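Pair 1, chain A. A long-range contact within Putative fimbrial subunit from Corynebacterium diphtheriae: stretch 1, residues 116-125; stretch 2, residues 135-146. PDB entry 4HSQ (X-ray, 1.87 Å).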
# COMPACT_ATOMS: atom_id res chain seq x y z
N THR A 116 -6.70 6.72 5.89
CA THR A 116 -5.39 6.06 5.81
C THR A 116 -5.63 4.59 5.50
O THR A 116 -4.87 4.02 4.72
CB THR A 116 -4.59 6.23 7.10
OG1 THR A 116 -5.36 5.70 8.18
CG2 THR A 116 -4.23 7.70 7.37
N GLU A 117 -6.72 3.99 6.06
CA GLU A 117 -6.99 2.58 5.81
C GLU A 117 -7.48 2.29 4.41
O GLU A 117 -8.22 3.08 3.83
CB GLU A 117 -7.99 1.98 6.82
CG GLU A 117 -9.44 2.44 6.66
CD GLU A 117 -10.45 1.72 7.53
OE1 GLU A 117 -10.05 0.84 8.33
OE2 GLU A 117 -11.65 2.04 7.41
N LEU A 118 -7.06 1.15 3.87
CA LEU A 118 -7.55 0.64 2.59
C LEU A 118 -7.78 -0.83 2.84
O LEU A 118 -6.83 -1.58 3.10
CB LEU A 118 -6.56 0.93 1.43
CG LEU A 118 -7.04 0.55 0.02
CD1 LEU A 118 -6.31 1.40 -1.03
CD2 LEU A 118 -6.80 -0.95 -0.25
N LYS A 119 -9.05 -1.24 2.82
CA LYS A 119 -9.44 -2.60 3.12
C LYS A 119 -9.57 -3.46 1.89
O LYS A 119 -9.88 -2.97 0.81
CB LYS A 119 -10.78 -2.61 3.88
CG LYS A 119 -10.68 -1.81 5.19
CD LYS A 119 -11.99 -1.79 6.00
CE LYS A 119 -13.07 -0.98 5.36
NZ LYS A 119 -14.13 -0.63 6.34
N ASN A 120 -9.38 -4.77 2.07
CA ASN A 120 -9.59 -5.70 0.99
C ASN A 120 -10.21 -6.97 1.52
O ASN A 120 -9.83 -7.46 2.58
CB ASN A 120 -8.30 -6.02 0.21
CG ASN A 120 -8.62 -6.88 -1.00
OD1 ASN A 120 -9.32 -6.42 -1.91
N ARG A 121 -11.14 -7.52 0.76
CA ARG A 121 -11.81 -8.79 1.03
C ARG A 121 -12.09 -9.48 -0.30
O ARG A 121 -12.29 -8.82 -1.31
CB ARG A 121 -13.14 -8.52 1.79
CG ARG A 121 -13.65 -9.74 2.54
CD ARG A 121 -15.08 -9.56 3.02
NE ARG A 121 -15.21 -8.52 4.04
CZ ARG A 121 -15.15 -8.75 5.36
NH1 ARG A 121 -14.92 -9.97 5.82
NH2 ARG A 121 -15.29 -7.74 6.21
N ALA A 122 -12.18 -10.80 -0.29
CA ALA A 122 -12.50 -11.51 -1.52
C ALA A 122 -13.51 -12.62 -1.26
O ALA A 122 -13.82 -12.94 -0.12
CB ALA A 122 -11.23 -12.09 -2.13
N ASP A 123 -14.01 -13.19 -2.34
CA ASP A 123 -14.93 -14.32 -2.37
C ASP A 123 -14.38 -15.38 -3.31
O ASP A 123 -13.76 -15.05 -4.32
CB ASP A 123 -16.32 -13.87 -2.89
CG ASP A 123 -16.88 -12.56 -2.35
OD1 ASP A 123 -17.17 -12.49 -1.15
OD2 ASP A 123 -17.05 -11.61 -3.16
N VAL A 124 -14.64 -16.64 -3.00
CA VAL A 124 -14.37 -17.75 -3.90
C VAL A 124 -15.77 -18.34 -4.15
O VAL A 124 -16.56 -18.49 -3.21
CB VAL A 124 -13.29 -18.78 -3.47
CG1 VAL A 124 -11.97 -18.08 -3.13
CG2 VAL A 124 -13.75 -19.65 -2.31
N ILE A 125 -16.12 -18.48 -5.41
CA ILE A 125 -17.45 -18.95 -5.82
C ILE A 125 -17.25 -20.16 -6.71
O ILE A 125 -16.51 -20.10 -7.71
CB ILE A 125 -18.27 -17.80 -6.51
CG1 ILE A 125 -18.28 -16.51 -5.62
CG2 ILE A 125 -19.71 -18.25 -6.83
CD1 ILE A 125 -18.56 -15.17 -6.33
N VAL A 135 -21.64 -22.37 -4.28
CA VAL A 135 -21.14 -22.08 -2.93
C VAL A 135 -20.32 -20.80 -3.00
O VAL A 135 -19.54 -20.63 -3.95
CB VAL A 135 -20.32 -23.27 -2.35
CG1 VAL A 135 -19.68 -22.91 -1.01
CG2 VAL A 135 -21.18 -24.53 -2.21
N LYS A 136 -20.51 -19.89 -2.03
CA LYS A 136 -19.78 -18.63 -1.96
C LYS A 136 -19.14 -18.51 -0.57
O LYS A 136 -19.84 -18.43 0.45
CB LYS A 136 -20.68 -17.43 -2.31
CG LYS A 136 -19.95 -16.09 -2.28
CD LYS A 136 -20.90 -14.94 -1.95
CE LYS A 136 -20.40 -13.62 -2.47
NZ LYS A 136 -20.85 -13.36 -3.86
N ASN A 137 -17.80 -18.54 -0.54
CA ASN A 137 -17.03 -18.41 0.70
C ASN A 137 -16.26 -17.11 0.67
O ASN A 137 -15.61 -16.81 -0.33
CB ASN A 137 -16.09 -19.58 0.88
CG ASN A 137 -16.82 -20.88 1.08
OD1 ASN A 137 -17.88 -20.92 1.70
ND2 ASN A 137 -16.26 -21.96 0.58
N LYS A 138 -16.44 -16.29 1.70
CA LYS A 138 -15.78 -14.99 1.81
C LYS A 138 -14.55 -15.12 2.67
O LYS A 138 -14.51 -15.93 3.61
CB LYS A 138 -16.74 -13.94 2.40
CG LYS A 138 -18.05 -13.78 1.63
CD LYS A 138 -18.97 -12.77 2.28
CE LYS A 138 -19.08 -11.49 1.48
NZ LYS A 138 -20.02 -11.63 0.34
N THR A 139 -13.53 -14.30 2.37
CA THR A 139 -12.33 -14.30 3.18
C THR A 139 -12.53 -13.34 4.33
O THR A 139 -13.52 -12.57 4.36
CB THR A 139 -11.11 -13.80 2.35
OG1 THR A 139 -11.35 -12.42 2.04
CG2 THR A 139 -10.82 -14.64 1.10
N ASN A 140 -11.52 -13.29 5.21
CA ASN A 140 -11.34 -12.25 6.22
C ASN A 140 -11.01 -10.98 5.47
O ASN A 140 -10.64 -11.04 4.29
CB ASN A 140 -10.18 -12.61 7.15
CG ASN A 140 -8.92 -12.93 6.38
OD1 ASN A 140 -8.87 -13.90 5.64
ND2 ASN A 140 -7.88 -12.11 6.53
N GLU A 141 -11.08 -9.85 6.16
CA GLU A 141 -10.71 -8.57 5.59
C GLU A 141 -9.32 -8.21 6.07
O GLU A 141 -9.01 -8.41 7.24
CB GLU A 141 -11.71 -7.49 5.98
CG GLU A 141 -11.53 -6.21 5.18
CD GLU A 141 -12.77 -5.35 5.22
OE1 GLU A 141 -13.07 -4.86 6.32
OE2 GLU A 141 -13.46 -5.20 4.18
N VAL A 142 -8.49 -7.64 5.17
CA VAL A 142 -7.13 -7.20 5.49
C VAL A 142 -7.09 -5.72 5.27
O VAL A 142 -7.92 -5.18 4.55
CB VAL A 142 -6.00 -7.93 4.70
CG1 VAL A 142 -5.90 -9.38 5.11
CG2 VAL A 142 -6.17 -7.79 3.17
N VAL A 143 -6.16 -5.05 5.92
CA VAL A 143 -6.10 -3.60 5.82
C VAL A 143 -4.66 -3.18 5.57
O VAL A 143 -3.74 -3.76 6.13
CB VAL A 143 -6.69 -2.92 7.10
CG1 VAL A 143 -6.87 -1.43 6.90
CG2 VAL A 143 -8.03 -3.55 7.52
N THR A 144 -4.51 -2.13 4.76
CA THR A 144 -3.23 -1.49 4.42
C THR A 144 -3.38 -0.02 4.72
O THR A 144 -4.34 0.59 4.24
CB THR A 144 -2.90 -1.74 2.94
OG1 THR A 144 -2.85 -3.15 2.72
CG2 THR A 144 -1.58 -1.09 2.52
N TYR A 145 -2.41 0.58 5.41
CA TYR A 145 -2.50 1.99 5.77
C TYR A 145 -1.40 2.83 5.16
O TYR A 145 -0.22 2.48 5.25
CB TYR A 145 -2.40 2.17 7.29
CG TYR A 145 -3.49 1.54 8.11
CD1 TYR A 145 -4.60 2.28 8.52
CD2 TYR A 145 -3.42 0.20 8.48
CE1 TYR A 145 -5.59 1.70 9.35
CE2 TYR A 145 -4.39 -0.38 9.31
CZ TYR A 145 -5.48 0.38 9.72
OH TYR A 145 -6.44 -0.20 10.51
N HIS A 146 -1.78 3.97 4.60
CA HIS A 146 -0.86 4.95 4.04
C HIS A 146 -1.28 6.30 4.49
O HIS A 146 -2.48 6.53 4.63
CB HIS A 146 -0.81 4.91 2.50
CG HIS A 146 -0.12 3.70 1.92
ND1 HIS A 146 -0.78 2.50 1.80
CD2 HIS A 146 1.14 3.57 1.44
CE1 HIS A 146 0.10 1.67 1.25
NE2 HIS A 146 1.27 2.27 1.02
O HOH W 1 -8.74 1.05 10.63
O HOH W 2 -5.39 -3.92 2.12

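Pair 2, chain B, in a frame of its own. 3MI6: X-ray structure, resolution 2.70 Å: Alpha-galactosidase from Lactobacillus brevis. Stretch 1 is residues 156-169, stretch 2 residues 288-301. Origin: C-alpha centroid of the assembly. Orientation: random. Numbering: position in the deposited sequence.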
# COMPACT_ATOMS: atom_id res chain seq x y z
N HIS B 156 32.24 0.21 20.11
CA HIS B 156 32.55 1.12 18.99
C HIS B 156 31.90 0.77 17.63
O HIS B 156 31.95 1.56 16.68
CB HIS B 156 34.07 1.36 18.86
CG HIS B 156 34.70 1.81 20.14
ND1 HIS B 156 34.25 2.89 20.86
CD2 HIS B 156 35.74 1.30 20.85
CE1 HIS B 156 34.97 3.03 21.95
NE2 HIS B 156 35.89 2.08 21.97
N GLN B 157 31.29 -0.40 17.53
CA GLN B 157 30.56 -0.76 16.33
C GLN B 157 29.10 -0.99 16.71
O GLN B 157 28.31 -1.49 15.93
CB GLN B 157 31.16 -2.01 15.68
CG GLN B 157 32.61 -1.88 15.29
CD GLN B 157 33.57 -2.14 16.44
OE1 GLN B 157 33.23 -2.84 17.39
NE2 GLN B 157 34.78 -1.57 16.36
N ASP B 158 28.75 -0.64 17.94
CA ASP B 158 27.37 -0.76 18.38
C ASP B 158 26.83 -2.20 18.35
O ASP B 158 25.63 -2.43 18.34
CB ASP B 158 26.48 0.21 17.60
CG ASP B 158 26.58 1.66 18.13
OD1 ASP B 158 26.80 1.83 19.36
OD2 ASP B 158 26.42 2.63 17.34
N VAL B 159 27.75 -3.16 18.39
CA VAL B 159 27.44 -4.59 18.40
C VAL B 159 27.43 -5.20 19.80
O VAL B 159 28.35 -5.00 20.57
CB VAL B 159 28.50 -5.38 17.62
CG1 VAL B 159 28.36 -6.88 17.88
CG2 VAL B 159 28.43 -5.07 16.13
N ILE B 160 26.39 -5.97 20.10
CA ILE B 160 26.36 -6.83 21.28
C ILE B 160 26.31 -8.25 20.76
O ILE B 160 25.47 -8.54 19.92
CB ILE B 160 25.10 -6.57 22.10
CG1 ILE B 160 25.22 -5.23 22.83
CG2 ILE B 160 24.86 -7.70 23.08
CD1 ILE B 160 23.92 -4.65 23.31
N VAL B 161 27.21 -9.11 21.23
CA VAL B 161 27.26 -10.53 20.82
C VAL B 161 26.73 -11.43 21.92
O VAL B 161 27.14 -11.30 23.06
CB VAL B 161 28.70 -11.00 20.54
CG1 VAL B 161 28.71 -12.49 20.22
CG2 VAL B 161 29.32 -10.22 19.42
N LYS B 162 25.85 -12.36 21.58
CA LYS B 162 25.23 -13.21 22.59
C LYS B 162 25.45 -14.69 22.34
O LYS B 162 25.58 -15.11 21.19
CB LYS B 162 23.73 -12.92 22.69
CG LYS B 162 23.40 -11.54 23.23
CD LYS B 162 21.93 -11.22 23.09
CE LYS B 162 21.07 -12.20 23.82
NZ LYS B 162 19.67 -11.74 23.74
N SER B 163 25.51 -15.47 23.42
CA SER B 163 25.45 -16.93 23.31
C SER B 163 24.91 -17.56 24.58
O SER B 163 24.54 -16.87 25.53
CB SER B 163 26.82 -17.53 22.98
OG SER B 163 27.67 -17.56 24.12
N ALA B 164 24.86 -18.89 24.59
CA ALA B 164 24.45 -19.64 25.77
C ALA B 164 25.31 -20.87 25.89
O ALA B 164 25.71 -21.46 24.89
CB ALA B 164 22.97 -20.02 25.67
N LYS B 165 25.63 -21.24 27.13
CA LYS B 165 26.40 -22.45 27.42
C LYS B 165 25.71 -23.20 28.51
O LYS B 165 25.47 -22.65 29.59
CB LYS B 165 27.80 -22.09 27.89
CG LYS B 165 28.67 -23.29 28.17
CD LYS B 165 29.98 -22.85 28.80
CE LYS B 165 31.16 -23.68 28.30
NZ LYS B 165 32.40 -23.41 29.08
N PHE B 166 25.37 -24.45 28.25
CA PHE B 166 24.65 -25.29 29.21
C PHE B 166 25.63 -26.21 29.93
O PHE B 166 26.51 -26.80 29.30
CB PHE B 166 23.62 -26.15 28.48
CG PHE B 166 22.45 -25.38 27.93
CD1 PHE B 166 22.60 -24.54 26.85
CD2 PHE B 166 21.18 -25.53 28.47
CE1 PHE B 166 21.52 -23.83 26.35
CE2 PHE B 166 20.10 -24.83 27.96
CZ PHE B 166 20.28 -23.98 26.91
N THR B 167 25.49 -26.32 31.25
CA THR B 167 26.31 -27.25 32.03
C THR B 167 25.42 -28.23 32.80
O THR B 167 24.40 -27.84 33.36
CB THR B 167 27.24 -26.52 33.04
OG1 THR B 167 27.77 -25.32 32.46
CG2 THR B 167 28.38 -27.45 33.47
N ASN B 168 25.81 -29.50 32.79
CA ASN B 168 25.13 -30.52 33.58
C ASN B 168 26.03 -31.00 34.71
O ASN B 168 26.93 -31.81 34.47
CB ASN B 168 24.70 -31.70 32.71
CG ASN B 168 23.79 -32.68 33.45
OD1 ASN B 168 23.46 -32.47 34.61
ND2 ASN B 168 23.38 -33.75 32.77
N PRO B 169 25.80 -30.49 35.94
CA PRO B 169 26.53 -30.91 37.13
C PRO B 169 25.79 -31.99 37.92
O PRO B 169 26.34 -32.56 38.86
CB PRO B 169 26.59 -29.62 37.98
CG PRO B 169 25.75 -28.59 37.23
CD PRO B 169 24.93 -29.35 36.23
N GLN B 288 28.34 -33.89 33.75
CA GLN B 288 29.64 -33.23 33.64
C GLN B 288 29.88 -32.69 32.24
O GLN B 288 30.98 -32.22 31.92
CB GLN B 288 30.81 -34.15 34.06
CG GLN B 288 30.70 -34.77 35.45
CD GLN B 288 30.28 -33.77 36.52
OE1 GLN B 288 29.51 -34.11 37.43
NE2 GLN B 288 30.78 -32.53 36.42
N ALA B 289 28.84 -32.77 31.40
CA ALA B 289 28.94 -32.36 30.00
C ALA B 289 28.46 -30.92 29.81
O ALA B 289 27.75 -30.36 30.66
CB ALA B 289 28.13 -33.30 29.12
N THR B 290 28.84 -30.35 28.68
CA THR B 290 28.53 -28.96 28.38
C THR B 290 28.09 -28.80 26.95
O THR B 290 28.47 -29.58 26.07
CB THR B 290 29.77 -28.09 28.56
OG1 THR B 290 30.87 -28.71 27.90
CG2 THR B 290 30.09 -27.94 30.03
N PHE B 291 27.29 -27.77 26.71
CA PHE B 291 26.89 -27.44 25.35
C PHE B 291 26.96 -25.93 25.09
O PHE B 291 26.30 -25.15 25.78
CB PHE B 291 25.49 -27.97 25.02
CG PHE B 291 25.02 -27.61 23.65
CD1 PHE B 291 25.45 -28.31 22.55
CD2 PHE B 291 24.16 -26.53 23.47
CE1 PHE B 291 25.05 -27.96 21.29
CE2 PHE B 291 23.75 -26.18 22.20
CZ PHE B 291 24.20 -26.90 21.11
N GLN B 292 27.77 -25.54 24.11
CA GLN B 292 27.92 -24.12 23.71
C GLN B 292 27.09 -23.79 22.44
O GLN B 292 27.25 -24.45 21.41
CB GLN B 292 29.42 -23.83 23.45
CG GLN B 292 29.76 -22.44 22.94
CD GLN B 292 29.38 -21.34 23.92
OE1 GLN B 292 29.96 -21.23 25.01
NE2 GLN B 292 28.42 -20.51 23.54
N THR B 293 26.22 -22.78 22.50
CA THR B 293 25.55 -22.34 21.26
C THR B 293 26.48 -21.52 20.38
O THR B 293 27.44 -20.92 20.88
CB THR B 293 24.28 -21.51 21.50
OG1 THR B 293 24.65 -20.18 21.89
CG2 THR B 293 23.39 -22.12 22.55
N PRO B 294 26.22 -21.48 19.06
CA PRO B 294 26.97 -20.59 18.18
C PRO B 294 26.60 -19.18 18.58
O PRO B 294 25.55 -19.00 19.21
CB PRO B 294 26.41 -20.89 16.79
CG PRO B 294 25.66 -22.15 16.92
CD PRO B 294 25.18 -22.24 18.33
N GLU B 295 27.42 -18.19 18.24
CA GLU B 295 27.14 -16.81 18.65
C GLU B 295 26.11 -16.09 17.78
O GLU B 295 26.08 -16.24 16.55
CB GLU B 295 28.44 -16.02 18.71
CG GLU B 295 29.25 -16.33 19.94
CD GLU B 295 30.55 -15.58 20.00
OE1 GLU B 295 31.05 -15.15 18.94
OE2 GLU B 295 31.07 -15.41 21.12
N ALA B 296 25.26 -15.29 18.43
CA ALA B 296 24.35 -14.39 17.74
C ALA B 296 24.94 -12.99 17.73
O ALA B 296 25.37 -12.51 18.76
CB ALA B 296 22.99 -14.39 18.42
N ILE B 297 24.97 -12.34 16.56
CA ILE B 297 25.32 -10.91 16.46
C ILE B 297 24.07 -10.03 16.50
O ILE B 297 23.16 -10.22 15.71
CB ILE B 297 26.07 -10.55 15.14
CG1 ILE B 297 27.20 -11.54 14.83
CG2 ILE B 297 26.60 -9.14 15.21
CD1 ILE B 297 28.24 -11.66 15.91
N LEU B 298 24.03 -9.07 17.42
CA LEU B 298 22.92 -8.12 17.52
C LEU B 298 23.40 -6.67 17.34
O LEU B 298 24.55 -6.33 17.66
CB LEU B 298 22.23 -8.24 18.87
CG LEU B 298 20.92 -9.02 18.90
CD1 LEU B 298 21.18 -10.48 18.52
CD2 LEU B 298 20.28 -8.96 20.28
N SER B 299 22.52 -5.82 16.84
CA SER B 299 22.89 -4.45 16.52
C SER B 299 21.68 -3.55 16.27
O SER B 299 20.62 -4.01 15.82
CB SER B 299 23.81 -4.42 15.30
OG SER B 299 24.57 -3.23 15.29
N TYR B 300 21.84 -2.28 16.59
CA TYR B 300 20.80 -1.30 16.38
C TYR B 300 21.43 -0.00 15.92
O TYR B 300 22.61 0.25 16.16
CB TYR B 300 20.00 -1.07 17.65
CG TYR B 300 19.08 0.14 17.55
CD1 TYR B 300 19.57 1.43 17.74
CD2 TYR B 300 17.72 -0.01 17.27
CE1 TYR B 300 18.75 2.53 17.65
CE2 TYR B 300 16.88 1.09 17.18
CZ TYR B 300 17.41 2.37 17.37
OH TYR B 300 16.59 3.47 17.27
N THR B 301 20.63 0.81 15.24
CA THR B 301 21.01 2.17 14.91
C THR B 301 19.74 2.97 14.62
O THR B 301 18.69 2.41 14.35
CB THR B 301 21.94 2.24 13.70
OG1 THR B 301 22.29 3.60 13.46
CG2 THR B 301 21.26 1.72 12.47
O HOH W 3 25.04 3.64 14.59
O HOH W 4 29.96 -16.15 23.60

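Both pairs are two antiparallel ladders joined by a one-residue slip in register, and the N, CA and C atoms of 14 central residues superpose with an RMSD of 0.5 Å. In pair 1 the first ladder runs from Glu A117–Tyr A145 to Asn A120–Val A142 and the second from Asp A123–Lys A138 to Ile A125–Lys A136; the strand axes of each ladder lie at 156°. In pair 2 the corresponding angles are 152° and 172°, and the register likewise shifts between Lys B162 and Lys B165.

The slip leaves an extra residue on the second stretch, Asn A140 or Pro B294, and a threonine closes the gap in the same way in both. Thr A139 and Thr B293 coincide (CA atoms 0.2 Å apart), as do Ala A122 and Ala B164. Thr A139 N donates to Ala A122 O at 2.9 Å, and Ala A122 N donates to Thr A139 OG1 at 3.0 Å; in pair 2, Thr B293 N reaches Ala B164 O at 2.8 Å and Ala B164 N reaches Thr B293 OG1 at 3.0 Å. The hydroxyl oxygen thus takes the place of a backbone carbonyl, and both threonines adopt chi1 p.

Around this common joint the side chains differ. Arg A121, matched by Ser B163, lays its guanidinium with one face against Glu A141 CB, while Arg A121 NH1 donates to Thr A139 O at 3.3 Å. Its salt bridge to Glu A141 is long, NH2 to OE1 3.6 Å, and rests on charge alone. The smaller Ser B163 accepts a weak hydrogen bond from Gln B292 NE2 to its OG at 3.1 Å, and a water links Ser B163 OG to Glu B295 OE2, the glutamate matching Glu A141.

On the face carrying Lys A119 and Val A143, pair 1 combines aliphatic and charged groups: Lys A119 CG lies 3.9 Å from Val A143 CG2, and Asp A123 OD1 forms a salt bridge with Lys A138 NZ at 3.3 Å. The matching Val B161 and Ile B297 make a purely apolar contact, CG2 to CD1 3.9 Å, while Lys B165 CB approaches Gln B292 OE1 at 3.7 Å.

On the other face, Val A124 CG2 packs on Asn A137 CB at 4.0 Å. Their counterparts are two phenylalanines: Phe B166 CD1 lies 4.2 Å from Phe B291 CD2, at the edge of the Phe B291 ring, filling more space above a similar hydrogen-bonded backbone pair.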